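Local coordinates for beta-phenylalanine aminotransferase (Variovorax paradoxus, PDB 4AO9), which probably catalyses the pyridoxal-5'-phosphate-dependent transfer of the amino group of beta-phenylalanine to a keto acid, as a class-III aminotransferase, at residues A[203-208]-A[237-242]; A[209-214]-A[246-251]. All blocks are in the same frame, centred on the assembly; numbering follows the deposited sequence.

Contact 1: A[203-208]-A[237-242]; sequences PYNDAQ and PGQPDF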
# COMPACT_ATOMS: atom_id res chain seq x y z
N PRO A 203 23.57 10.09 12.88
CA PRO A 203 23.60 8.95 13.80
C PRO A 203 22.44 8.95 14.80
O PRO A 203 22.17 9.96 15.44
CB PRO A 203 24.94 9.11 14.54
CG PRO A 203 25.67 10.19 13.82
CD PRO A 203 24.68 11.03 13.10
N TYR A 204 21.76 7.82 14.94
CA TYR A 204 20.72 7.70 15.96
C TYR A 204 21.30 7.89 17.36
O TYR A 204 22.41 7.42 17.65
CB TYR A 204 20.04 6.34 15.86
CG TYR A 204 18.69 6.23 16.55
CD1 TYR A 204 17.57 6.92 16.07
CD2 TYR A 204 18.54 5.41 17.66
CE1 TYR A 204 16.33 6.79 16.69
CE2 TYR A 204 17.29 5.28 18.30
CZ TYR A 204 16.20 5.96 17.80
OH TYR A 204 14.97 5.84 18.40
N ASN A 205 20.56 8.57 18.22
CA ASN A 205 20.93 8.78 19.63
C ASN A 205 22.18 9.63 19.85
O ASN A 205 22.79 9.56 20.90
CB ASN A 205 21.02 7.44 20.39
CG ASN A 205 19.67 7.02 20.93
OD1 ASN A 205 18.82 7.86 21.19
ND2 ASN A 205 19.47 5.71 21.10
N ASP A 206 22.54 10.43 18.85
CA ASP A 206 23.62 11.40 19.00
C ASP A 206 23.02 12.80 18.99
O ASP A 206 22.82 13.41 17.94
CB ASP A 206 24.64 11.23 17.87
CG ASP A 206 25.86 12.12 18.02
OD1 ASP A 206 25.82 13.09 18.82
OD2 ASP A 206 26.85 11.85 17.32
N ALA A 207 22.71 13.30 20.19
CA ALA A 207 22.07 14.59 20.35
C ALA A 207 22.93 15.73 19.82
O ALA A 207 22.42 16.66 19.18
CB ALA A 207 21.69 14.84 21.82
N GLN A 208 24.23 15.67 20.10
CA GLN A 208 25.14 16.76 19.77
C GLN A 208 25.26 16.91 18.26
O GLN A 208 25.16 18.02 17.73
CB GLN A 208 26.51 16.51 20.42
CG GLN A 208 27.53 17.61 20.26
CD GLN A 208 28.86 17.24 20.91
OE1 GLN A 208 28.94 17.09 22.13
NE2 GLN A 208 29.90 17.09 20.09
N PRO A 237 15.76 1.91 21.87
CA PRO A 237 15.06 3.10 22.36
C PRO A 237 15.79 4.40 22.03
O PRO A 237 17.01 4.49 22.19
CB PRO A 237 15.01 2.88 23.88
CG PRO A 237 15.06 1.40 24.01
CD PRO A 237 16.04 0.98 22.97
N GLY A 238 15.03 5.38 21.55
CA GLY A 238 15.54 6.74 21.42
C GLY A 238 15.65 7.34 22.80
O GLY A 238 14.70 7.29 23.59
N GLN A 239 16.81 7.92 23.08
CA GLN A 239 17.04 8.51 24.40
C GLN A 239 16.35 9.86 24.51
O GLN A 239 16.27 10.60 23.53
CB GLN A 239 18.54 8.61 24.67
CG GLN A 239 19.25 7.25 24.69
CD GLN A 239 18.64 6.27 25.70
OE1 GLN A 239 18.14 5.20 25.32
NE2 GLN A 239 18.67 6.63 26.97
N PRO A 240 15.81 10.20 25.71
CA PRO A 240 15.15 11.49 25.93
C PRO A 240 15.94 12.71 25.44
O PRO A 240 15.36 13.59 24.79
CB PRO A 240 14.98 11.53 27.45
CG PRO A 240 14.79 10.10 27.81
CD PRO A 240 15.67 9.30 26.87
N ASP A 241 17.24 12.77 25.74
CA ASP A 241 18.07 13.92 25.35
C ASP A 241 18.11 14.10 23.83
O ASP A 241 18.04 15.22 23.31
CB ASP A 241 19.49 13.84 25.95
CG ASP A 241 20.39 12.78 25.29
OD1 ASP A 241 19.92 11.66 24.98
OD2 ASP A 241 21.59 13.07 25.08
N PHE A 242 18.19 12.97 23.12
CA PHE A 242 18.27 12.95 21.68
C PHE A 242 16.94 13.38 21.07
O PHE A 242 16.90 14.26 20.20
CB PHE A 242 18.66 11.54 21.23
CG PHE A 242 18.49 11.28 19.76
CD1 PHE A 242 19.29 11.93 18.82
CD2 PHE A 242 17.54 10.37 19.32
CE1 PHE A 242 19.14 11.68 17.46
CE2 PHE A 242 17.37 10.12 17.96
CZ PHE A 242 18.17 10.76 17.03
O HOH W 1 23.55 12.05 22.72

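Contact 2: A[209-214]-A[246-251]; sequences TARAQI and LRESAT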
# COMPACT_ATOMS: atom_id res chain seq x y z
N THR A 209 25.45 15.79 17.56
CA THR A 209 25.54 15.81 16.10
C THR A 209 24.21 16.27 15.48
O THR A 209 24.20 17.05 14.52
CB THR A 209 25.99 14.46 15.52
OG1 THR A 209 27.29 14.13 16.03
CG2 THR A 209 26.04 14.49 14.00
N ALA A 210 23.09 15.80 16.04
CA ALA A 210 21.78 16.20 15.55
C ALA A 210 21.57 17.71 15.63
O ALA A 210 21.19 18.34 14.65
CB ALA A 210 20.68 15.46 16.29
N ARG A 211 21.83 18.30 16.80
CA ARG A 211 21.71 19.75 16.97
C ARG A 211 22.61 20.48 15.98
O ARG A 211 22.17 21.40 15.30
CB ARG A 211 22.08 20.18 18.39
CG ARG A 211 21.09 19.74 19.45
CD ARG A 211 21.42 20.42 20.79
NE ARG A 211 20.56 19.94 21.87
CZ ARG A 211 19.37 20.46 22.18
NH1 ARG A 211 18.87 21.46 21.48
NH2 ARG A 211 18.68 19.95 23.19
N ALA A 212 23.87 20.06 15.90
CA ALA A 212 24.85 20.75 15.05
C ALA A 212 24.49 20.69 13.57
O ALA A 212 24.55 21.70 12.87
CB ALA A 212 26.26 20.18 15.28
N GLN A 213 24.13 19.50 13.10
CA GLN A 213 23.84 19.34 11.68
C GLN A 213 22.49 19.91 11.27
O GLN A 213 22.37 20.48 10.18
CB GLN A 213 23.99 17.88 11.27
CG GLN A 213 25.44 17.38 11.37
CD GLN A 213 26.45 18.32 10.73
OE1 GLN A 213 26.33 18.67 9.56
NE2 GLN A 213 27.45 18.73 11.51
N ILE A 214 21.49 19.81 12.13
CA ILE A 214 20.20 20.44 11.84
C ILE A 214 20.33 21.97 11.79
O ILE A 214 19.84 22.61 10.87
CB ILE A 214 19.08 19.98 12.79
CG1 ILE A 214 18.79 18.49 12.56
CG2 ILE A 214 17.81 20.82 12.59
CD1 ILE A 214 17.98 17.84 13.66
N LEU A 246 15.91 16.78 18.87
CA LEU A 246 15.25 16.83 17.56
C LEU A 246 14.07 17.79 17.53
O LEU A 246 13.92 18.57 16.59
CB LEU A 246 14.79 15.42 17.15
CG LEU A 246 15.88 14.35 17.04
CD1 LEU A 246 15.29 13.09 16.41
CD2 LEU A 246 17.12 14.82 16.27
N ARG A 247 13.23 17.74 18.56
CA ARG A 247 12.09 18.64 18.66
C ARG A 247 12.56 20.09 18.72
O ARG A 247 12.06 20.95 17.98
CB ARG A 247 11.22 18.27 19.88
CG ARG A 247 10.09 19.25 20.21
CD ARG A 247 8.94 19.22 19.18
NE ARG A 247 9.27 19.98 17.97
CZ ARG A 247 8.53 19.99 16.86
NH1 ARG A 247 7.42 19.26 16.77
NH2 ARG A 247 8.92 20.72 15.82
N GLU A 248 13.55 20.36 19.57
CA GLU A 248 14.04 21.72 19.72
C GLU A 248 14.69 22.26 18.44
O GLU A 248 14.44 23.39 18.04
CB GLU A 248 15.00 21.82 20.90
CG GLU A 248 14.29 21.72 22.23
CD GLU A 248 15.22 21.64 23.43
OE1 GLU A 248 16.46 21.76 23.27
OE2 GLU A 248 14.70 21.43 24.55
N SER A 249 15.53 21.43 17.82
CA SER A 249 16.25 21.82 16.61
C SER A 249 15.29 22.04 15.43
O SER A 249 15.41 23.03 14.71
CB SER A 249 17.31 20.77 16.26
OG SER A 249 18.27 20.65 17.31
N ALA A 250 14.32 21.13 15.26
CA ALA A 250 13.33 21.29 14.21
C ALA A 250 12.56 22.60 14.38
O ALA A 250 12.42 23.37 13.45
CB ALA A 250 12.37 20.10 14.18
N THR A 251 12.10 22.87 15.60
CA THR A 251 11.41 24.13 15.87
C THR A 251 12.30 25.34 15.57
O THR A 251 11.86 26.30 14.94
CB THR A 251 10.89 24.17 17.30
OG1 THR A 251 9.95 23.09 17.46
CG2 THR A 251 10.21 25.48 17.61

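Contact 1: A[203-208]-A[237-242]
Phe242 packs its ring under the backbone of Asn205 where two helices begin in the fold-type I domain of this class-III aminotransferase, after a type II beta turn from Pro203 to Asp206 and the N-cap residue Gln239. From CB, 3.7 Å from Asn205 OD1, the Phe242 side chain leaves with CG anti to the backbone N (chi1 167°), which carries the ring beneath the turn. CG meets Asn205 CA; CD2 comes to 3.4 Å from Asn205 OD1, while CD1 lies near Asp206 N. Asn205 N lies over the centre of the Phe242 ring, 3.3 Å from its plane and 3.5 Å from both CE1 and CZ. CE2 touches Tyr204 CE1 at 3.7 Å and CZ nears Tyr204 CD1, the Phe242 edge facing the Tyr204 face in a T-shaped pair, planes 67° apart. Phe175 makes a second edge-to-face pair with Phe242, and the Tyr204 hydroxyl is hydrogen-bonded to Glu227 O in the pyridoxal-5'-phosphate pocket. One water joins Asn205 O, Ala207 N and Asp241 OD2. The Asn205 amide clasps the other backbone: ND2 donates to Pro237 O at 3.0 Å, in the amide plane, and OD1 accepts from Gln239 N at 2.8 Å, almost straight at 175°.

Contact 2: A[209-214]-A[246-251]
Ser249 and Ile214 meet between two parallel helices, 207-216 and 240-253, which lie side by side on the mixed sheet of the PLP-binding domain, as in other fold-type I aminotransferases. The axes of 209-214 and 246-251 come within 9.4 Å and diverge by only 9°, with Ala210 and Ser249 in the seam beside the larger Ile214 and Leu246. Ile214 CG2, anti to the backbone N, rests on Ser249 CB at 3.7 Å, and CD1 of the other branch reaches both that CB and Leu246 CD2. The same Leu246 methyl also presses on Ala210 CB at 3.6 Å, so one branch serves two residues of the facing helix. Ser249 OG lies against Arg211 CA and CG, and its hydrogen bond runs back to Ala245 O in its own helix, which satisfies this polar atom inside the apolar seam.

Along the outer side of the seam Arg211 runs extended from CG to NE and meets Glu248 in an end-on salt bridge. NH1 and NH2 both grip OE1, which lies nearly in the guanidinium plane, while the carboxylate is turned 46° from that plane. At Glu248 OE1 the two nitrogens approach differently, Arg211 NH1 at 3.0 Å on the anti lone pair and Arg211 NH2 at 2.9 Å from above the carboxylate plane. An alanine in place of Arg211 would probably leave Glu248 OE1 without its charged mate across the seam and uncover part of Ser249.

Outside this layer, Ile214 and Leu246 rest on strand 221-226 through Ile221, Val224 and Val226, and the second carboxylate oxygen of the ion pair, Glu248 OE2, is hydrogen-bonded to Gln244 NE2.

How the contacts relate
Both contacts join helix 207-216 to helix 240-253, contact 1 at their N-terminal ends with the turn and the loop that lead into them, contact 2 along the helix bodies. The 203-208/237-242 contact is partly buried and lies nearer the cofactor, the Tyr204 side chain being about 10 Å from PLP; its chemistry is aromatic rings and an amide bonded to backbone groups of the non-helical Pro237 and Gln239. The 209-214/246-251 contact is more buried, with small and aliphatic side chains against the sheet and a single ion pair at its margin. Their centres are 11 Å apart, and they adjoin through Phe242 and Ala210, Phe242 CE1 lying 4.2 Å from Ala210 CB.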